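Local coordinates for flavoprotein (Thermotoga maritima, PDB 5V8S) that probably transfers electrons as a flavodiiron oxidoreductase, coupling an FMN-binding flavodoxin domain to a metallo-beta-lactamase-like domain that holds a bridged pair of iron ions, at residues V157-P160 against D166-V169; V270-D273 against V279-V282. The protein carries 1 engineered substitution. All coordinates share one frame; numbering follows the deposited sequence.

Interaction 1: V157-P160 against D166-V169; sequences VMTP and DTMV
Thr167, Met168 and Val169 run antiparallel to Thr159, Met158 and Val157 where the beta hairpin of strands 152-158 and 168-172 opens into its connecting loop, inside the metallo-beta-lactamase-like domain. Just ahead of the touching residues, Asp166 spends its carboxylate on another part of the domain: OD1 is hydrogen-bonded to His97 ND1 and OD2 to Thr98 OG1. As His97 belongs to the mu-oxo-diiron pocket, Asp166 probably acts as a second-shell residue, helping to orient the imidazole.

Thr167 fastens the loop end twice. Its carbonyl O accepts Thr159 N at 3.0 Å, just past the last regular pair. Its hydroxyl OG1, turned to a site between the backbone N and carbonyl carbon (chi1 56°), donates to Thr159 O at a very short 2.5 Å. Leu162 N and Trp164 O are further partners of this OG1, so one hydroxyl ties both arms of the hairpin to the loop between them.

Met168 pairs with Met158 as a non-hydrogen-bonded pair, CA to CA 4.2 Å. Their side chains lie alongside, pointing the same way, but differ in shape: Met168 is extended beyond CG, whereas Met158 folds at chi2 and chi3. That bend brings Met158 CE to 3.7 Å from Met168 SD and sets it against Met168 CB too.

Val169 completes regular pairing with Val157. Val169 N reaches Val157 O at 2.9 Å, and Val157 N returns to Val169 O in an almost straight bond (175°). On the sheet face of these valines, helix 218-228 contributes Leu228 to both. Val169 CG2 meets Val157 CB at 3.9 Å, while CG1 lies 4.0 Å from Thr159 OG1, a buried hydroxyl with no hydrogen-bond partner in the model.

Interaction 2: V270-D273 against V279-V282; sequences VIYD and VENV
Tyr272, on the first strand of the flavodoxin-like domain, reaches across to Val279 and Glu280 at the start of helix 278-292, joining the first two elements of a beta-alpha-beta unit. With chi1 at 65°, its ring leaves CB between the backbone N and the carbonyl carbon and leans toward the helix. CB itself lies 4.1 Å from Val279 CG1. One atom past CG, CD2 comes closer to that same methyl, at 3.8 Å, the methyl approaching the ring obliquely. Val279 CG1 also meets the strand backbone, 3.5 Å from Asp273 O, and the other branch, CG2, rests on the same carbonyl.

Further out, CE2 passes 3.9 Å from Glu280 CA, where the tyrosine skirts the helix backbone. Glu280 bends at chi2 (78°), which curls its carboxylate back to the ring. OE1 arrives at the ring edge, in plane, although the carboxylate plane is turned 44° from that of the ring. At the tip, Tyr272 OH donates to Glu280 OE1 over a very short 2.4 Å.

Lys301, on neighbouring strand 296-302, adds a long and weak ion pair to OE1. Together these are consistent with an ionised Glu280 carrying some of its charge on OE1, though a separation this short is too uncertain to bear much weight.

How the interactions relate
Interactions 1 and 2 belong to successive domains of one chain and lie on opposite sides of its centre, with centres 42 Å apart and nearest atoms about 27 Å apart. The first is close to the metal site: the side chain of Thr167 is about 6 Å from the mu-oxo-diiron cluster. The second flanks the loop between the first strand and helix of the flavodoxin-like domain, which in flavodoxins cradles the FMN phosphate and probably would do so here. Neither touches the other; what they share is position, each lying where a strand runs into a loop beside the known or probable cofactor region of its domain.

Interaction 1: V157-P160 against D166-V169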
loop_
_atom_site.group_PDB
_atom_site.type_symbol
_atom_site.label_atom_id
_atom_site.label_comp_id
_atom_site.label_asym_id
_atom_site.label_seq_id
_atom_site.Cartn_x
_atom_site.Cartn_y
_atom_site.Cartn_z
ATOM N N VAL A 157 28.083 6.950 24.063
ATOM C CA VAL A 157 26.837 7.243 24.746
ATOM C C VAL A 157 25.755 6.370 24.122
ATOM O O VAL A 157 25.455 6.501 22.928
ATOM C CB VAL A 157 26.479 8.727 24.613
ATOM C CG1 VAL A 157 25.152 9.007 25.281
ATOM C CG2 VAL A 157 27.610 9.610 25.182
ATOM N N MET A 158 25.161 5.497 24.926
ATOM C CA MET A 158 24.084 4.652 24.417
ATOM C C MET A 158 22.831 5.493 24.205
ATOM O O MET A 158 22.436 6.272 25.078
ATOM C CB MET A 158 23.782 3.520 25.400
ATOM C CG MET A 158 24.960 2.608 25.723
ATOM S SD MET A 158 25.811 1.899 24.304
ATOM C CE MET A 158 27.350 2.823 24.324
ATOM N N THR A 159 22.217 5.352 23.042
ATOM C CA THR A 159 20.961 6.031 22.734
ATOM C C THR A 159 19.998 4.986 22.189
ATOM O O THR A 159 19.653 4.988 21.000
ATOM C CB THR A 159 21.180 7.190 21.756
ATOM O OG1 THR A 159 21.709 6.696 20.518
ATOM C CG2 THR A 159 22.153 8.215 22.359
ATOM N N PRO A 160 19.536 4.075 23.047
ATOM C CA PRO A 160 18.774 2.915 22.559
ATOM C C PRO A 160 17.470 3.308 21.885
ATOM O O PRO A 160 16.847 4.319 22.210
ATOM C CB PRO A 160 18.510 2.102 23.831
ATOM C CG PRO A 160 18.604 3.101 24.951
ATOM C CD PRO A 160 19.616 4.117 24.518
ATOM N N ASP A 166 20.601 -1.436 19.561
ATOM C CA ASP A 166 22.055 -1.356 19.498
ATOM C C ASP A 166 22.589 0.062 19.356
ATOM O O ASP A 166 23.806 0.244 19.388
ATOM C CB ASP A 166 22.602 -2.204 18.338
ATOM C CG ASP A 166 22.251 -1.647 16.956
ATOM O OD1 ASP A 166 21.389 -0.746 16.853
ATOM O OD2 ASP A 166 22.858 -2.124 15.969
ATOM N N THR A 167 21.730 1.063 19.213
ATOM C CA THR A 167 22.196 2.364 18.757
ATOM C C THR A 167 22.965 3.106 19.841
ATOM O O THR A 167 22.561 3.147 21.006
ATOM C CB THR A 167 21.026 3.197 18.218
ATOM O OG1 THR A 167 19.995 3.337 19.197
ATOM C CG2 THR A 167 20.423 2.513 17.086
ATOM N N MET A 168 24.095 3.675 19.438
ATOM C CA MET A 168 24.899 4.536 20.285
ATOM C C MET A 168 25.443 5.665 19.422
ATOM O O MET A 168 25.353 5.643 18.193
ATOM C CB MET A 168 26.057 3.751 20.922
ATOM C CG MET A 168 27.088 3.263 19.943
ATOM S SD MET A 168 28.500 2.537 20.821
ATOM C CE MET A 168 29.637 2.339 19.466
ATOM N N VAL A 169 26.019 6.664 20.079
ATOM C CA VAL A 169 26.698 7.743 19.381
ATOM C C VAL A 169 28.100 7.854 19.965
ATOM O O VAL A 169 28.333 7.498 21.122
ATOM C CB VAL A 169 25.921 9.078 19.471
ATOM C CG1 VAL A 169 24.541 8.957 18.826
ATOM C CG2 VAL A 169 25.772 9.505 20.906
#

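Interaction 2: V270-D273 against V279-V282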
loop_
_atom_site.group_PDB
_atom_site.type_symbol
_atom_site.label_atom_id
_atom_site.label_comp_id
_atom_site.label_asym_id
_atom_site.label_seq_id
_atom_site.Cartn_x
_atom_site.Cartn_y
_atom_site.Cartn_z
ATOM N N VAL A 270 -5.334 16.778 5.482
ATOM C CA VAL A 270 -6.611 16.170 5.113
ATOM C C VAL A 270 -6.285 14.927 4.304
ATOM O O VAL A 270 -5.601 15.010 3.274
ATOM C CB VAL A 270 -7.459 17.133 4.275
ATOM C CG1 VAL A 270 -8.815 16.499 3.944
ATOM C CG2 VAL A 270 -7.638 18.457 5.001
ATOM N N ILE A 271 -6.784 13.782 4.761
ATOM C CA ILE A 271 -6.436 12.485 4.198
ATOM C C ILE A 271 -7.739 11.741 3.940
ATOM O O ILE A 271 -8.502 11.495 4.879
ATOM C CB ILE A 271 -5.552 11.674 5.162
ATOM C CG1 ILE A 271 -4.268 12.413 5.507
ATOM C CG2 ILE A 271 -5.233 10.296 4.567
ATOM C CD1 ILE A 271 -3.660 11.909 6.785
ATOM N N TYR A 272 -7.986 11.358 2.690
ATOM C CA TYR A 272 -9.237 10.672 2.406
ATOM C C TYR A 272 -9.119 9.715 1.237
ATOM O O TYR A 272 -8.244 9.837 0.377
ATOM C CB TYR A 272 -10.377 11.666 2.160
ATOM C CG TYR A 272 -10.268 12.563 0.947
ATOM C CD1 TYR A 272 -9.586 13.778 1.010
ATOM C CD2 TYR A 272 -10.949 12.277 -0.225
ATOM C CE1 TYR A 272 -9.515 14.611 -0.082
ATOM C CE2 TYR A 272 -10.883 13.119 -1.321
ATOM C CZ TYR A 272 -10.190 14.303 -1.240
ATOM O OH TYR A 272 -10.141 15.174 -2.321
ATOM N N ASP A 273 -10.047 8.756 1.211
ATOM C CA ASP A 273 -10.222 7.851 0.082
ATOM C C ASP A 273 -11.615 8.040 -0.502
ATOM O O ASP A 273 -12.611 8.013 0.229
ATOM C CB ASP A 273 -9.911 6.366 0.421
ATOM C CG ASP A 273 -10.776 5.770 1.550
ATOM O OD1 ASP A 273 -11.495 6.503 2.263
ATOM O OD2 ASP A 273 -10.707 4.508 1.715
ATOM N N VAL A 279 -17.183 10.904 -1.347
ATOM C CA VAL A 279 -16.288 11.438 -0.324
ATOM C C VAL A 279 -15.598 12.698 -0.830
ATOM O O VAL A 279 -15.490 13.700 -0.113
ATOM C CB VAL A 279 -15.284 10.366 0.121
ATOM C CG1 VAL A 279 -14.297 10.958 1.094
ATOM C CG2 VAL A 279 -16.003 9.180 0.765
ATOM N N GLU A 280 -15.121 12.671 -2.077
ATOM C CA GLU A 280 -14.460 13.847 -2.636
ATOM C C GLU A 280 -15.366 15.077 -2.592
ATOM O O GLU A 280 -14.901 16.186 -2.306
ATOM C CB GLU A 280 -14.029 13.540 -4.071
ATOM C CG GLU A 280 -13.774 14.759 -4.960
ATOM C CD GLU A 280 -12.457 15.389 -4.666
ATOM O OE1 GLU A 280 -11.612 14.677 -4.101
ATOM O OE2 GLU A 280 -12.272 16.595 -4.976
ATOM N N ASN A 281 -16.659 14.914 -2.886
ATOM C CA ASN A 281 -17.543 16.071 -2.875
ATOM C C ASN A 281 -17.625 16.697 -1.495
ATOM O O ASN A 281 -17.603 17.929 -1.363
ATOM C CB ASN A 281 -18.924 15.638 -3.329
ATOM C CG ASN A 281 -18.984 15.415 -4.818
ATOM O OD1 ASN A 281 -17.994 15.626 -5.525
ATOM N ND2 ASN A 281 -20.139 14.977 -5.307
ATOM N N VAL A 282 -17.749 15.873 -0.455
ATOM C CA VAL A 282 -17.789 16.403 0.901
ATOM C C VAL A 282 -16.444 17.004 1.281
ATOM O O VAL A 282 -16.381 18.075 1.903
ATOM C CB VAL A 282 -18.243 15.332 1.907
ATOM C CG1 VAL A 282 -17.993 15.819 3.348
ATOM C CG2 VAL A 282 -19.726 15.005 1.699
#